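Long-range contacts in putative polyketide cyclase (PDB 3F8H), which is of unknown function but probably binds small polyketide-like molecules in the cavity of a cone-shaped SnoaL-like fold: residues Ala30-Asp35 against Glu76-Met81; Leu43-Ala48 against Val58-Phe63; Ala89-Ala94 against Phe124-Asp129; Thr97-Tyr102 against Ser116-Ala121; Glu107-Ala112 against Asp143-Val148. All blocks are in the same frame, centred on the assembly; numbering follows the deposited sequence. Where two conformers were deposited one is given.

Contact 1. Residues Ala30-Asp35 against Glu76-Met81. With CA (calcium ion), chain C.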
# COMPACT_ATOMS: atom_id res chain seq x y z
N ALA A 30 10.21 -4.41 -16.42
CA ALA A 30 10.54 -5.84 -16.72
C ALA A 30 9.27 -6.70 -16.56
O ALA A 30 8.94 -7.55 -17.38
CB ALA A 30 11.69 -6.36 -15.81
N PHE A 31 8.55 -6.45 -15.47
CA PHE A 31 7.28 -7.11 -15.19
C PHE A 31 6.33 -7.01 -16.38
O PHE A 31 5.80 -8.00 -16.86
CB PHE A 31 6.61 -6.52 -13.92
CG PHE A 31 5.28 -7.15 -13.58
CD1 PHE A 31 4.11 -6.68 -14.15
CD2 PHE A 31 5.19 -8.23 -12.69
CE1 PHE A 31 2.86 -7.27 -13.87
CE2 PHE A 31 3.95 -8.81 -12.41
CZ PHE A 31 2.79 -8.33 -13.01
N ASN A 32 6.15 -5.79 -16.86
CA ASN A 32 5.26 -5.52 -17.97
C ASN A 32 5.68 -6.23 -19.25
O ASN A 32 4.84 -6.56 -20.08
CB ASN A 32 5.14 -4.02 -18.25
CG ASN A 32 4.07 -3.34 -17.41
OD1 ASN A 32 3.21 -4.02 -16.83
ND2 ASN A 32 4.09 -2.00 -17.34
N ALA A 33 6.99 -6.41 -19.40
CA ALA A 33 7.60 -7.02 -20.58
C ALA A 33 7.64 -8.52 -20.44
O ALA A 33 8.04 -9.22 -21.36
CB ALA A 33 9.06 -6.47 -20.82
N GLY A 34 7.26 -9.00 -19.29
CA GLY A 34 7.26 -10.43 -19.02
C GLY A 34 8.67 -10.95 -18.87
O GLY A 34 8.97 -12.12 -19.14
N ASP A 35 9.56 -10.06 -18.44
CA ASP A 35 10.96 -10.38 -18.32
C ASP A 35 11.38 -10.63 -16.91
O ASP A 35 11.90 -9.75 -16.25
CB ASP A 35 11.78 -9.22 -18.87
CG ASP A 35 13.27 -9.50 -18.81
OD1 ASP A 35 13.68 -10.70 -18.74
OD2 ASP A 35 14.04 -8.52 -18.86
N GLU A 76 -0.92 -9.83 -16.64
CA GLU A 76 -1.22 -8.48 -16.20
C GLU A 76 -0.30 -7.44 -16.78
O GLU A 76 0.86 -7.70 -17.09
CB GLU A 76 -1.04 -8.37 -14.67
CG GLU A 76 -1.73 -9.40 -13.87
CD GLU A 76 -1.61 -9.17 -12.37
OE1 GLU A 76 -0.58 -8.66 -11.89
OE2 GLU A 76 -2.58 -9.56 -11.67
N GLU A 77 -0.86 -6.25 -16.93
CA GLU A 77 -0.09 -5.07 -17.30
C GLU A 77 -0.36 -3.95 -16.29
O GLU A 77 -1.47 -3.76 -15.79
CB GLU A 77 -0.38 -4.64 -18.74
CG GLU A 77 0.13 -5.65 -19.78
CD GLU A 77 1.67 -5.75 -19.80
OE1 GLU A 77 2.32 -4.70 -19.61
OE2 GLU A 77 2.22 -6.85 -20.03
N LEU A 78 0.68 -3.22 -15.98
CA LEU A 78 0.59 -2.15 -15.01
C LEU A 78 0.62 -0.81 -15.72
O LEU A 78 1.47 -0.58 -16.59
CB LEU A 78 1.74 -2.25 -14.04
CG LEU A 78 2.08 -3.62 -13.44
CD1 LEU A 78 3.35 -3.51 -12.54
CD2 LEU A 78 0.92 -4.21 -12.68
N THR A 79 -0.33 0.04 -15.35
CA THR A 79 -0.46 1.37 -15.94
C THR A 79 -0.61 2.41 -14.85
O THR A 79 -0.71 2.06 -13.68
CB THR A 79 -1.67 1.44 -16.86
OG1 THR A 79 -2.86 1.02 -16.14
CG2 THR A 79 -1.47 0.53 -18.09
N ASP A 80 -0.56 3.68 -15.24
CA ASP A 80 -0.72 4.81 -14.32
C ASP A 80 0.26 4.76 -13.16
O ASP A 80 -0.07 5.04 -12.04
CB ASP A 80 -2.10 4.78 -13.69
CG ASP A 80 -3.21 4.76 -14.72
OD1 ASP A 80 -3.13 5.55 -15.71
OD2 ASP A 80 -4.15 3.95 -14.53
N MSE A 81 1.48 4.40 -13.48
CA MSE A 81 2.51 4.17 -12.47
C MSE A 81 3.03 5.50 -11.90
O MSE A 81 3.40 6.37 -12.64
CB MSE A 81 3.63 3.35 -13.18
CG MSE A 81 4.95 3.22 -12.49
SE MSE A 81 4.78 1.96 -11.07
CE MSE A 81 4.03 0.38 -12.11
CA CA C . 14.07 -12.51 -20.12
O HOH W 1 3.18 -8.89 -17.61
O HOH W 2 16.28 -11.86 -20.30
O HOH W 3 14.29 -11.18 -22.03
O HOH W 4 12.09 -12.13 -21.24
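N32 docks the last turn of helix 23-33 on strand 74-85 by pairing its side-chain amide with the backbone N-H and C=O of L78. From CB the chain runs past the E77 carboxylate, with OE1 3.2 Å from N32 CB, to the amide. OD1 accepts from L78 N (2.8 Å, 165° at the hydrogen), the donor tilted slightly from the carbonyl plane, while ND2 donates to L78 O at 3.1 Å, in the plane of that carbonyl and on a lone pair. Cut back to an alanine, this position would probably leave L78 N and L78 O without these mates and free the helix end to shift on the strand. Beside it, F31 swings CG anti to its backbone N (chi1 180°), setting CD1 3.6 Å from L78 CD1; E76 OE1 lies at the ring's edge, and E76 OE2 is hydrogen-bonded to Y117 OH. After a Schellman motif at G34, D35 OD1 binds the calcium with D37. The whole docks a helix end on the curved sheet of the SnoaL-like fold.

Contact 2. Residues Leu43-Ala48 against Val58-Phe63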
# COMPACT_ATOMS: atom_id res chain seq x y z
N LEU A 43 16.95 -7.18 -7.88
CA LEU A 43 16.92 -7.63 -6.50
C LEU A 43 18.24 -8.05 -5.90
O LEU A 43 19.11 -8.60 -6.58
CB LEU A 43 15.99 -8.84 -6.38
CG LEU A 43 14.65 -8.78 -7.09
CD1 LEU A 43 13.95 -10.07 -6.87
CD2 LEU A 43 13.74 -7.58 -6.64
N SER A 44 18.35 -7.85 -4.59
CA SER A 44 19.50 -8.35 -3.83
C SER A 44 19.35 -9.86 -3.59
O SER A 44 18.26 -10.42 -3.63
CB SER A 44 19.66 -7.65 -2.47
OG SER A 44 18.59 -7.99 -1.61
N GLU A 45 20.49 -10.50 -3.33
CA GLU A 45 20.55 -11.93 -3.08
C GLU A 45 19.75 -12.28 -1.84
O GLU A 45 19.23 -13.37 -1.68
CB GLU A 45 22.00 -12.40 -2.92
CG GLU A 45 22.80 -12.38 -4.21
CD GLU A 45 22.42 -13.51 -5.14
OE1 GLU A 45 21.46 -14.23 -4.81
OE2 GLU A 45 23.10 -13.71 -6.17
N ASP A 46 19.62 -11.30 -0.97
CA ASP A 46 18.89 -11.51 0.32
C ASP A 46 17.49 -10.87 0.34
O ASP A 46 16.85 -10.66 1.38
CB ASP A 46 19.73 -11.04 1.47
CG ASP A 46 20.04 -9.57 1.41
OD1 ASP A 46 19.87 -8.94 0.34
OD2 ASP A 46 20.48 -9.05 2.45
N VAL A 47 16.97 -10.64 -0.84
CA VAL A 47 15.65 -10.01 -0.95
C VAL A 47 14.57 -10.72 -0.11
O VAL A 47 14.45 -11.95 -0.10
CB VAL A 47 15.20 -9.90 -2.41
CG1 VAL A 47 14.99 -11.33 -3.00
CG2 VAL A 47 13.94 -8.99 -2.51
N ALA A 48 13.84 -9.91 0.65
CA ALA A 48 12.73 -10.33 1.46
C ALA A 48 11.44 -9.90 0.81
O ALA A 48 11.07 -8.73 0.81
CB ALA A 48 12.83 -9.79 2.92
N VAL A 58 12.55 -15.34 1.15
CA VAL A 58 13.84 -14.69 1.00
C VAL A 58 14.67 -15.27 -0.13
O VAL A 58 14.85 -16.47 -0.24
CB VAL A 58 14.65 -14.83 2.31
CG1 VAL A 58 16.07 -14.36 2.11
CG2 VAL A 58 13.94 -14.08 3.49
N GLY A 59 15.18 -14.38 -0.97
CA GLY A 59 16.13 -14.81 -1.99
C GLY A 59 15.54 -14.91 -3.38
O GLY A 59 14.34 -14.98 -3.56
N LYS A 60 16.44 -15.00 -4.34
CA LYS A 60 16.08 -15.01 -5.74
C LYS A 60 15.51 -16.32 -6.24
O LYS A 60 14.72 -16.30 -7.16
CB LYS A 60 17.27 -14.58 -6.62
CG LYS A 60 17.72 -13.10 -6.45
CD LYS A 60 18.80 -12.85 -7.49
CE LYS A 60 19.25 -11.42 -7.60
NZ LYS A 60 20.28 -11.35 -8.64
N GLU A 61 15.91 -17.44 -5.65
CA GLU A 61 15.34 -18.76 -6.04
C GLU A 61 13.86 -18.80 -5.74
O GLU A 61 13.04 -19.19 -6.60
CB GLU A 61 16.08 -19.91 -5.39
CG GLU A 61 17.52 -20.01 -5.91
CD GLU A 61 18.31 -21.10 -5.20
OE1 GLU A 61 17.67 -22.06 -4.73
OE2 GLU A 61 19.56 -21.01 -5.12
N LYS A 62 13.49 -18.35 -4.54
CA LYS A 62 12.07 -18.27 -4.16
C LYS A 62 11.31 -17.28 -5.06
O LYS A 62 10.18 -17.51 -5.46
CB LYS A 62 11.92 -17.82 -2.72
CG LYS A 62 12.32 -18.90 -1.68
CD LYS A 62 11.13 -19.77 -1.33
CE LYS A 62 11.47 -20.75 -0.21
NZ LYS A 62 12.63 -21.62 -0.63
N PHE A 63 11.95 -16.17 -5.37
CA PHE A 63 11.28 -15.13 -6.15
C PHE A 63 11.03 -15.63 -7.57
O PHE A 63 9.97 -15.39 -8.13
CB PHE A 63 12.06 -13.81 -6.15
CG PHE A 63 11.23 -12.62 -6.55
CD1 PHE A 63 11.15 -12.22 -7.88
CD2 PHE A 63 10.55 -11.89 -5.60
CE1 PHE A 63 10.38 -11.15 -8.24
CE2 PHE A 63 9.76 -10.79 -5.97
CZ PHE A 63 9.69 -10.43 -7.30
O HOH W 5 21.09 -8.74 -8.15
O HOH W 6 19.18 -15.27 -3.50
O HOH W 7 22.11 -13.97 -8.72
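The backbones of V47-A48 and V58-G59 meet antiparallel, A48 and V58 forming a non-hydrogen-bonded pair, and G59 N donates to V47 O at 2.7 Å. The same oxygen also receives a CA-H contact from V58, so two neighbouring groups grip it where the strand gives way to helix 60-73. G59 is the N-cap residue; its backbone angles call for glycine, and its CA lies 3.4 Å from E45 O as a further C-H...O contact.

Among the side chains, L43 puts CD1 over one face of the F63 ring, 3.8 Å from the centroid and displaced toward the rim, a CH-pi contact. F63 offers that face because its CG stands anti to the backbone N (chi1 -161°). K60, extended beyond CG, runs past S44 O and brings CE to 3.0 Å from L43 O. Its ammonium reaches the first segment through water: one molecule joins K60 NZ to L43 O, another joins it to E45 OE2, while the direct E45 OE2 to K60 NZ distance of 4.4 Å is too long for a salt bridge. V47 CG1 packs on the G59 backbone.

Around this corner, Y27 of helix 23-33 touches both L43 and F63, helix 36-40 adds M39 and L40 against F63, and strand 131-139 receives S44 and A48 through backbone bonds.

Contact 3. Residues Ala89-Ala94 against Phe124-Asp129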
# COMPACT_ATOMS: atom_id res chain seq x y z
N ALA A 89 17.77 7.23 -0.98
CA ALA A 89 17.53 6.15 -1.92
C ALA A 89 17.34 4.74 -1.33
O ALA A 89 17.44 3.77 -2.06
CB ALA A 89 18.64 6.12 -2.99
N THR A 90 17.03 4.64 -0.05
CA THR A 90 16.91 3.34 0.62
C THR A 90 15.49 2.85 0.78
O THR A 90 15.23 1.74 1.28
CB THR A 90 17.58 3.36 2.00
OG1 THR A 90 16.89 4.29 2.86
CG2 THR A 90 19.05 3.76 1.84
N ARG A 91 14.58 3.71 0.40
CA ARG A 91 13.15 3.37 0.48
C ARG A 91 12.43 3.93 -0.73
O ARG A 91 12.75 5.03 -1.22
CB ARG A 91 12.52 3.96 1.78
CG ARG A 91 13.24 3.68 3.07
CD ARG A 91 12.94 2.30 3.57
NE ARG A 91 11.51 2.21 3.86
CZ ARG A 91 10.95 2.44 5.05
NH1 ARG A 91 11.67 2.74 6.10
NH2 ARG A 91 9.66 2.34 5.21
N ALA A 92 11.42 3.20 -1.17
CA ALA A 92 10.57 3.61 -2.30
C ALA A 92 9.18 3.03 -2.20
O ALA A 92 8.93 2.11 -1.43
CB ALA A 92 11.21 3.22 -3.66
N ALA A 93 8.28 3.64 -2.96
CA ALA A 93 6.87 3.29 -3.03
C ALA A 93 6.38 3.47 -4.44
O ALA A 93 6.92 4.22 -5.19
CB ALA A 93 6.03 4.13 -2.07
N ALA A 94 5.37 2.70 -4.79
CA ALA A 94 4.78 2.85 -6.11
C ALA A 94 3.31 2.57 -6.03
O ALA A 94 2.87 1.65 -5.35
CB ALA A 94 5.45 1.90 -7.10
N PHE A 124 5.64 -1.20 -1.62
CA PHE A 124 6.68 -0.55 -0.83
C PHE A 124 7.94 -1.38 -0.88
O PHE A 124 7.90 -2.62 -0.89
CB PHE A 124 6.23 -0.34 0.59
CG PHE A 124 5.05 0.59 0.71
CD1 PHE A 124 5.23 1.98 0.74
CD2 PHE A 124 3.75 0.08 0.71
CE1 PHE A 124 4.11 2.83 0.83
CE2 PHE A 124 2.64 0.95 0.79
CZ PHE A 124 2.81 2.29 0.84
N PHE A 125 9.06 -0.67 -0.92
CA PHE A 125 10.38 -1.27 -1.08
C PHE A 125 11.43 -0.69 -0.18
O PHE A 125 11.39 0.49 0.20
CB PHE A 125 10.93 -1.03 -2.52
CG PHE A 125 10.01 -1.45 -3.63
CD1 PHE A 125 9.04 -0.58 -4.11
CD2 PHE A 125 10.14 -2.69 -4.22
CE1 PHE A 125 8.20 -0.95 -5.15
CE2 PHE A 125 9.30 -3.08 -5.23
CZ PHE A 125 8.32 -2.21 -5.71
N ASP A 126 12.37 -1.56 0.16
CA ASP A 126 13.63 -1.15 0.76
C ASP A 126 14.69 -1.44 -0.33
O ASP A 126 14.58 -2.37 -1.11
CB ASP A 126 14.05 -1.94 1.98
CG ASP A 126 13.11 -1.82 3.17
OD1 ASP A 126 12.32 -0.89 3.29
OD2 ASP A 126 13.19 -2.74 4.03
N LEU A 127 15.73 -0.63 -0.35
CA LEU A 127 16.86 -0.81 -1.28
C LEU A 127 18.17 -0.58 -0.59
O LEU A 127 18.26 0.22 0.32
CB LEU A 127 16.76 0.17 -2.45
CG LEU A 127 15.50 0.14 -3.35
CD1 LEU A 127 14.51 1.25 -2.89
CD2 LEU A 127 15.91 0.35 -4.78
N ARG A 128 19.18 -1.31 -1.04
CA ARG A 128 20.53 -1.15 -0.56
C ARG A 128 21.49 -1.32 -1.76
O ARG A 128 21.36 -2.22 -2.58
CB ARG A 128 20.83 -2.17 0.53
CG ARG A 128 22.26 -2.15 1.03
CD ARG A 128 22.57 -3.38 1.90
NE ARG A 128 22.50 -4.63 1.14
CZ ARG A 128 21.71 -5.67 1.43
NH1 ARG A 128 20.94 -5.67 2.51
NH2 ARG A 128 21.73 -6.75 0.65
N ASP A 129 22.40 -0.37 -1.89
CA ASP A 129 23.39 -0.39 -2.97
C ASP A 129 22.71 -0.52 -4.32
O ASP A 129 23.21 -1.20 -5.22
CB ASP A 129 24.33 -1.55 -2.79
CG ASP A 129 25.25 -1.40 -1.59
OD1 ASP A 129 25.41 -0.27 -1.09
OD2 ASP A 129 25.83 -2.43 -1.18
O HOH W 8 9.61 1.84 1.70
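R91-A94 and F124-R128 are neighbouring antiparallel strands of the curved sheet in this SnoaL-like, cone-shaped alpha+beta fold, running at 154° to each other. Three backbone hydrogen bonds hold them. A92 and F125 form the hydrogen-bonded pair, A92 N giving to F125 O and F125 N to A92 O (2.8 Å). The third, L127 N to T90 O at 2.9 Å, continues the ladder beyond the first residue of the strand.

Apolar contacts divide between the two faces. On the one that carries A92 and F125, A92 CB meets L127 CD1 at 3.9 Å, and the F125 ring presents its edge to A94 CB; helix 23-33 covers this side through I24 and F28. On the other, A93 CB lies 3.6 Å from F124 CD1. That face belongs to the dimer: F124 meets F124 of the second subunit, and A93 packs on F84 of the second subunit.

Charged groups share the dimer face. R91 bends at chi2 and chi3 to lie alongside D126. D126 OD1, 3.3 Å from R91 NE, sits well out of the guanidinium plane, where no N-H points at it, so the salt bridge is one of charge alone. D126 has a further partner in R134, and R91 NH2 pairs with E95 of the second subunit. R91 NE instead directs its hydrogen to an in-plane water, 2.9 Å away, which probably donates to F125 O at 2.7 Å.

Contact 4. Residues Thr97-Tyr102 against Ser116-Ala121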
# COMPACT_ATOMS: atom_id res chain seq x y z
N THR A 97 -2.05 0.91 -11.44
CA THR A 97 -3.25 0.19 -11.87
C THR A 97 -2.89 -1.14 -12.52
O THR A 97 -2.07 -1.22 -13.43
CB THR A 97 -4.10 1.01 -12.87
OG1 THR A 97 -4.45 2.26 -12.26
CG2 THR A 97 -5.42 0.23 -13.27
N VAL A 98 -3.46 -2.19 -11.95
CA VAL A 98 -3.30 -3.54 -12.46
C VAL A 98 -4.47 -3.92 -13.35
O VAL A 98 -5.62 -3.86 -12.93
CB VAL A 98 -3.25 -4.57 -11.32
CG1 VAL A 98 -3.12 -5.97 -11.92
CG2 VAL A 98 -2.09 -4.24 -10.32
N ASN A 99 -4.13 -4.27 -14.58
CA ASN A 99 -5.07 -4.74 -15.59
C ASN A 99 -4.69 -6.16 -15.95
O ASN A 99 -3.57 -6.39 -16.40
CB ASN A 99 -4.95 -3.92 -16.86
CG ASN A 99 -4.94 -2.44 -16.60
OD1 ASN A 99 -6.01 -1.82 -16.65
ND2 ASN A 99 -3.73 -1.86 -16.26
N GLY A 100 -5.60 -7.11 -15.75
CA GLY A 100 -5.31 -8.52 -16.08
C GLY A 100 -6.43 -9.44 -16.50
O GLY A 100 -7.58 -9.08 -16.56
N THR A 101 -5.99 -10.66 -16.74
CA THR A 101 -6.82 -11.82 -17.07
C THR A 101 -6.39 -12.97 -16.17
O THR A 101 -5.20 -13.25 -16.02
CB THR A 101 -6.60 -12.21 -18.52
OG1 THR A 101 -6.83 -11.04 -19.32
CG2 THR A 101 -7.58 -13.37 -19.00
N TYR A 102 -7.38 -13.62 -15.58
CA TYR A 102 -7.16 -14.75 -14.67
C TYR A 102 -7.17 -16.02 -15.51
O TYR A 102 -8.22 -16.50 -15.98
CB TYR A 102 -8.20 -14.70 -13.56
CG TYR A 102 -8.05 -15.67 -12.41
CD1 TYR A 102 -6.82 -16.18 -12.04
CD2 TYR A 102 -9.14 -15.98 -11.64
CE1 TYR A 102 -6.71 -17.03 -10.94
CE2 TYR A 102 -9.06 -16.83 -10.58
CZ TYR A 102 -7.85 -17.35 -10.21
OH TYR A 102 -7.82 -18.19 -9.11
N SER A 116 -11.47 -10.97 -16.74
CA SER A 116 -10.67 -9.75 -16.73
C SER A 116 -10.89 -8.99 -15.42
O SER A 116 -11.92 -9.10 -14.74
CB SER A 116 -10.97 -8.90 -17.97
OG SER A 116 -12.16 -8.18 -17.80
N TYR A 117 -9.88 -8.24 -15.03
CA TYR A 117 -9.98 -7.44 -13.84
C TYR A 117 -9.12 -6.18 -13.95
O TYR A 117 -8.16 -6.09 -14.73
CB TYR A 117 -9.57 -8.25 -12.58
CG TYR A 117 -8.18 -8.91 -12.68
CD1 TYR A 117 -8.06 -10.20 -13.16
CD2 TYR A 117 -7.02 -8.23 -12.34
CE1 TYR A 117 -6.81 -10.83 -13.27
CE2 TYR A 117 -5.74 -8.86 -12.46
CZ TYR A 117 -5.66 -10.15 -12.94
OH TYR A 117 -4.46 -10.81 -13.09
N LYS A 118 -9.50 -5.21 -13.16
CA LYS A 118 -8.77 -3.95 -13.12
C LYS A 118 -8.81 -3.42 -11.71
O LYS A 118 -9.87 -3.28 -11.12
CB LYS A 118 -9.35 -2.90 -14.07
CG LYS A 118 -8.53 -1.61 -14.13
CD LYS A 118 -9.26 -0.44 -14.79
CE LYS A 118 -9.32 -0.55 -16.30
NZ LYS A 118 -9.92 0.63 -17.00
N LEU A 119 -7.65 -3.17 -11.15
CA LEU A 119 -7.65 -2.66 -9.80
C LEU A 119 -6.37 -1.98 -9.41
O LEU A 119 -5.29 -2.30 -9.91
CB LEU A 119 -7.99 -3.76 -8.80
CG LEU A 119 -6.91 -4.79 -8.53
CD1 LEU A 119 -7.33 -5.63 -7.37
CD2 LEU A 119 -6.65 -5.61 -9.76
N PRO A 120 -6.50 -1.02 -8.50
CA PRO A 120 -5.37 -0.32 -7.99
C PRO A 120 -4.58 -1.22 -7.08
O PRO A 120 -5.11 -2.17 -6.55
CB PRO A 120 -5.99 0.83 -7.18
CG PRO A 120 -7.44 0.72 -7.32
CD PRO A 120 -7.79 -0.51 -8.00
N ALA A 121 -3.30 -0.90 -6.98
CA ALA A 121 -2.39 -1.58 -6.09
C ALA A 121 -1.29 -0.63 -5.73
O ALA A 121 -1.06 0.44 -6.37
CB ALA A 121 -1.78 -2.89 -6.71
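V98 N donates to L119 O at 2.7 Å, the shortest of four backbone bonds across this strand pair, and L119 N returns the bond to V98 O. G100 and Y117 repeat the exchange, with G100 N to Y117 O the straightest of the four at 171°.

Y117 is the side chain that dominates. Its CG sits between the backbone N and the carbonyl carbon (chi1 54°), a rotation that folds the ring back across the neighbouring strand and lays one face over G100, whose CA is 3.8 Å from the ring centroid. A side-chain carbon on G100 would collide with that ring, so its absence lets the ring lie this close, in a CH-pi contact. This aromatic lying over a cross-strand glycine belongs to a long antiparallel hairpin, strands 91-102 and 115-128, in the curved sheet of the SnoaL-like fold. At the far end of the ring, Y117 OH is hydrogen-bonded to E76 OE2. A serine in place of Y117 would probably uncover G100 and leave E76 OE2 without its phenol partner.

V98 CG1 meets the same ring at its edge, 3.9 Å from Y117 CE2, and V98 CG2 packs on A121 CB at the same separation. L119 CD2 reaches V98 CB from alongside, the two side chains pointing the same way.

On the opposite face K118, in one of its two conformers, runs beside T97 CG2 and N99, whose ND2 bonds E77 O and T79 OG1.

Contact 5. Residues Glu107-Ala112 against Asp143-Val148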
# COMPACT_ATOMS: atom_id res chain seq x y z
N GLU A 107 -4.46 -21.41 -5.93
CA GLU A 107 -4.93 -22.13 -4.73
C GLU A 107 -5.59 -21.25 -3.69
O GLU A 107 -4.96 -20.40 -3.07
CB GLU A 107 -3.77 -22.88 -4.07
N GLY A 108 -6.86 -21.50 -3.48
CA GLY A 108 -7.61 -20.79 -2.44
C GLY A 108 -8.36 -19.59 -2.96
O GLY A 108 -9.13 -18.98 -2.25
N LEU A 109 -8.10 -19.26 -4.21
CA LEU A 109 -8.79 -18.15 -4.87
C LEU A 109 -9.88 -18.72 -5.78
O LEU A 109 -9.95 -19.92 -5.97
CB LEU A 109 -7.79 -17.28 -5.60
CG LEU A 109 -7.04 -16.45 -4.56
CD1 LEU A 109 -5.91 -15.63 -5.20
CD2 LEU A 109 -8.08 -15.54 -3.86
N PRO A 110 -10.78 -17.87 -6.30
CA PRO A 110 -11.79 -18.51 -7.13
C PRO A 110 -11.28 -19.16 -8.39
O PRO A 110 -10.13 -18.99 -8.80
CB PRO A 110 -12.74 -17.38 -7.50
CG PRO A 110 -12.49 -16.30 -6.50
CD PRO A 110 -11.08 -16.46 -6.02
N GLU A 111 -12.19 -19.86 -9.03
CA GLU A 111 -11.86 -20.59 -10.25
C GLU A 111 -11.54 -19.64 -11.37
O GLU A 111 -12.24 -18.67 -11.61
CB GLU A 111 -12.99 -21.53 -10.66
CG GLU A 111 -12.71 -22.34 -11.93
CD GLU A 111 -13.92 -23.15 -12.39
OE1 GLU A 111 -14.82 -23.39 -11.57
OE2 GLU A 111 -13.97 -23.56 -13.58
N ALA A 112 -10.44 -19.92 -12.05
CA ALA A 112 -10.02 -19.12 -13.23
C ALA A 112 -10.92 -19.49 -14.41
O ALA A 112 -11.16 -20.66 -14.68
CB ALA A 112 -8.56 -19.36 -13.60
N ASP A 143 -12.17 -6.88 -3.29
CA ASP A 143 -12.64 -6.29 -4.53
C ASP A 143 -12.25 -7.16 -5.70
O ASP A 143 -13.06 -7.41 -6.62
CB ASP A 143 -12.07 -4.89 -4.77
CG ASP A 143 -12.54 -4.30 -6.09
OD1 ASP A 143 -13.76 -4.21 -6.27
OD2 ASP A 143 -11.70 -3.91 -6.94
N TRP A 144 -11.03 -7.65 -5.65
CA TRP A 144 -10.57 -8.53 -6.72
C TRP A 144 -11.45 -9.76 -6.82
O TRP A 144 -11.84 -10.16 -7.91
CB TRP A 144 -9.10 -8.93 -6.57
CG TRP A 144 -8.64 -9.81 -7.72
CD1 TRP A 144 -8.25 -9.40 -8.97
CD2 TRP A 144 -8.55 -11.24 -7.73
NE1 TRP A 144 -7.95 -10.50 -9.76
CE2 TRP A 144 -8.11 -11.63 -9.01
CE3 TRP A 144 -8.81 -12.23 -6.78
CZ2 TRP A 144 -7.92 -12.95 -9.36
CZ3 TRP A 144 -8.61 -13.54 -7.12
CH2 TRP A 144 -8.18 -13.89 -8.41
N ILE A 145 -11.76 -10.35 -5.68
CA ILE A 145 -12.55 -11.57 -5.61
C ILE A 145 -13.93 -11.33 -6.16
O ILE A 145 -14.54 -12.20 -6.83
CB ILE A 145 -12.66 -12.13 -4.17
CG1 ILE A 145 -11.30 -12.71 -3.75
CG2 ILE A 145 -13.75 -13.21 -4.10
CD1 ILE A 145 -11.29 -13.26 -2.36
N LYS A 146 -14.41 -10.12 -5.90
CA LYS A 146 -15.73 -9.73 -6.36
C LYS A 146 -15.72 -9.67 -7.89
O LYS A 146 -16.57 -10.23 -8.56
CB LYS A 146 -16.14 -8.38 -5.75
CG LYS A 146 -17.46 -7.85 -6.25
N GLN A 147 -14.68 -9.05 -8.42
CA GLN A 147 -14.55 -8.88 -9.87
C GLN A 147 -14.51 -10.20 -10.63
O GLN A 147 -15.16 -10.35 -11.65
CB GLN A 147 -13.30 -8.05 -10.24
CG GLN A 147 -13.37 -6.58 -9.90
CD GLN A 147 -12.21 -5.79 -10.43
OE1 GLN A 147 -11.87 -5.90 -11.60
NE2 GLN A 147 -11.59 -4.95 -9.58
N VAL A 148 -13.74 -11.16 -10.13
CA VAL A 148 -13.55 -12.45 -10.84
C VAL A 148 -14.62 -13.47 -10.57
O VAL A 148 -14.73 -14.49 -11.26
CB VAL A 148 -12.14 -13.07 -10.60
CG1 VAL A 148 -11.08 -12.18 -11.21
CG2 VAL A 148 -11.87 -13.33 -9.13
O HOH W 9 -14.55 -17.88 -10.83
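W144 is the first residue of helix segment D143-V148 to meet the loop E107-A112. Its side chain has CG anti to the backbone N (chi1 -178°), which carries the six-membered ring out toward L109, whose two methyls both approach CZ3 from one side of the ring: L109 CD1 and CD2 each stand 3.9 Å from W144 CZ3. The two side chains cross at about a right angle, CD2 meeting the indole edge near its plane. P110 CD also approaches W144 CZ3, at 4.0 Å.

I145 follows, turned so that CG2 touches P110 CG at 4.1 Å while CD1 reaches L109 CD2. One helical turn after W144 comes V148, whose CG2 serves two neighbours: it packs on P110 CG at 4.0 Å and lies over one face of the W144 indole, near the rim. The proline ring is thus received by three helix side chains. At the end of the segment a water held by E111 O makes a weak bond to V148 O, and both carbonyls also accept from Q115.

The contact is wholly apolar apart from that water. Y102 and Y117 meet the indole edge-to-face, and Y74 touches both W144 and L109. A diol probably from the crystallisation liquor rests near W144, consistent with an aromatic-lined pocket at the junction of the C-terminal helix, the 103-114 loop and the curved sheet, as in cone-shaped SnoaL-like folds.

Overall arrangement
From the N terminus, contact 1 closes the first large loop, bringing the end of helix 23-33 back to edge strand 74-85; contact 2 lies within that loop and folds the short strands 43-44 and 47-50 against the start of helix 60-73. Contact 3 opens after contact 1 has closed and joins strands 91-102 and 115-128 where R91, A93 and F124 face the second subunit. Contact 4 falls inside it, pairing the same two strands nearer the connecting loop, about 24 Å away between centres. Contact 5 crosses both, tying that loop to the C-terminal helix. E76-Y117 links contacts 1 and 4, Y102-P110 links 4 and 5, and D46-R128 links 2 and 3.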